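Local coordinates for BRAMP domain protein (Streptomyces davawensis, PDB 5MLD), which catalyses replacement of the FMN C-8 methyl group by an amino group, giving 8-amino-8-demethylriboflavin 5'-phosphate in roseoflavin biosynthesis, at the interface of chains A and B. Residues are numbered along the deposited sequence; one frame, centred on the assembly and turned at random. Chains: chain A/B, BRAMP domain protein.

The interface of chains A and B. Residues chain A 227-229; chain B 227-229.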
ATOM      1  N   PHE A 227     -28.519  -4.651  -0.659  1.00 26.80           N
ATOM      2  CA  PHE A 227     -27.844  -3.487  -0.110  1.00 30.97           C
ATOM      3  C   PHE A 227     -28.422  -2.256  -0.790  1.00 29.00           C
ATOM      4  O   PHE A 227     -28.476  -2.198  -2.020  1.00 31.47           O
ATOM      5  CB  PHE A 227     -26.327  -3.562  -0.336  1.00 26.72           C
ATOM      6  CG  PHE A 227     -25.580  -2.334   0.124  1.00 25.33           C
ATOM      7  CD1 PHE A 227     -25.514  -1.198  -0.665  1.00 29.61           C
ATOM      8  CD2 PHE A 227     -24.935  -2.320   1.358  1.00 30.60           C
ATOM      9  CE1 PHE A 227     -24.827  -0.062  -0.232  1.00 29.61           C
ATOM     10  CE2 PHE A 227     -24.234  -1.186   1.794  1.00 28.59           C
ATOM     11  CZ  PHE A 227     -24.188  -0.061   1.004  1.00 23.91           C
ATOM     12  N   ALA A 228     -28.845  -1.272  -0.001  1.00 32.36           N
ATOM     13  CA  ALA A 228     -29.350  -0.037  -0.587  1.00 28.23           C
ATOM     14  C   ALA A 228     -29.125   1.118   0.377  1.00 30.75           C
ATOM     15  O   ALA A 228     -29.356   0.981   1.581  1.00 39.66           O
ATOM     16  CB  ALA A 228     -30.838  -0.159  -0.943  1.00 36.17           C
ATOM     17  N   ILE A 229     -28.665   2.249  -0.159  1.00 33.37           N
ATOM     18  CA  ILE A 229     -28.476   3.467   0.621  1.00 31.28           C
ATOM     19  C   ILE A 229     -28.787   4.659  -0.270  1.00 31.09           C
ATOM     20  O   ILE A 229     -28.553   4.623  -1.480  1.00 34.22           O
ATOM     21  CB  ILE A 229     -27.039   3.599   1.196  1.00 29.58           C
ATOM     22  CG1 ILE A 229     -26.000   3.506   0.077  1.00 29.44           C
ATOM     23  CG2 ILE A 229     -26.781   2.585   2.311  1.00 31.60           C
ATOM     24  CD1 ILE A 229     -24.656   4.128   0.452  1.00 33.19           C
TER
ATOM     25  N   PHE B 227     -28.266   4.191  -4.299  1.00 32.82           N
ATOM     26  CA  PHE B 227     -27.462   3.054  -4.717  1.00 29.79           C
ATOM     27  C   PHE B 227     -28.116   1.783  -4.191  1.00 32.87           C
ATOM     28  O   PHE B 227     -28.374   1.669  -2.988  1.00 34.15           O
ATOM     29  CB  PHE B 227     -26.025   3.167  -4.195  1.00 29.54           C
ATOM     30  CG  PHE B 227     -25.163   2.004  -4.582  1.00 25.96           C
ATOM     31  CD1 PHE B 227     -25.137   0.852  -3.812  1.00 26.94           C
ATOM     32  CD2 PHE B 227     -24.379   2.062  -5.721  1.00 29.13           C
ATOM     33  CE1 PHE B 227     -24.362  -0.231  -4.175  1.00 25.20           C
ATOM     34  CE2 PHE B 227     -23.592   0.984  -6.086  1.00 31.16           C
ATOM     35  CZ  PHE B 227     -23.585  -0.163  -5.307  1.00 26.77           C
ATOM     36  N   ALA B 228     -28.357   0.818  -5.079  1.00 28.06           N
ATOM     37  CA  ALA B 228     -29.018  -0.413  -4.671  1.00 34.04           C
ATOM     38  C   ALA B 228     -28.547  -1.575  -5.537  1.00 33.38           C
ATOM     39  O   ALA B 228     -28.447  -1.444  -6.760  1.00 37.28           O
ATOM     40  CB  ALA B 228     -30.544  -0.272  -4.753  1.00 37.78           C
ATOM     41  N   ILE B 229     -28.250  -2.706  -4.893  1.00 34.65           N
ATOM     42  CA  ILE B 229     -27.858  -3.925  -5.594  1.00 28.37           C
ATOM     43  C   ILE B 229     -28.361  -5.118  -4.805  1.00 32.85           C
ATOM     44  O   ILE B 229     -28.467  -5.069  -3.576  1.00 35.25           O
ATOM     45  CB  ILE B 229     -26.329  -4.056  -5.780  1.00 31.75           C
ATOM     46  CG1 ILE B 229     -25.621  -3.827  -4.445  1.00 27.28           C
ATOM     47  CG2 ILE B 229     -25.829  -3.163  -6.905  1.00 34.26           C
ATOM     48  CD1 ILE B 229     -24.294  -4.484  -4.370  1.00 30.74           C
TER
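The rings of A:Phe227 and B:Phe227 meet edge to edge across the two-fold axis, and neither lays a face on the other. Each presents its CD1–CE1 edge; A:Phe227 CE1 comes to 3.7 Å from B:Phe227 CD1, and A:Phe227 CD1 sits at the rim of the B:Phe227 ring, in its plane. The two ring planes are turned steeply against one another, and the side chains cross at about a right angle. In both copies CG lies anti to the backbone N (chi1 176° in A:Phe227), which swings the ring alongside its own carbonyl and in toward the axis. Beside the rings, CG1 of B:Ile229 approaches the CB methylene of A:Phe227 at 4.2 Å; the phenylalanine and isoleucine side chains lie on the same side of the ribbon. On the opposite face the methyls of A:Ala228 and B:Ala228 stand side by side, their CA–CB bonds nearly parallel, with CB to CB at 3.8 Å.

Strands 226-230 of the two chains run antiparallel. A:Phe227 pairs with B:Ile229, and B:Phe227 with A:Ile229, through reciprocal backbone hydrogen bonds, among them B:Ile229 N to A:Phe227 O at 2.9 Å. The alanines form the non-hydrogen-bonded pair at the centre. This two-stranded intermolecular sheet ties the C-terminal regions of two subunits together and so probably contributes to assembly of the RosB homotetramer.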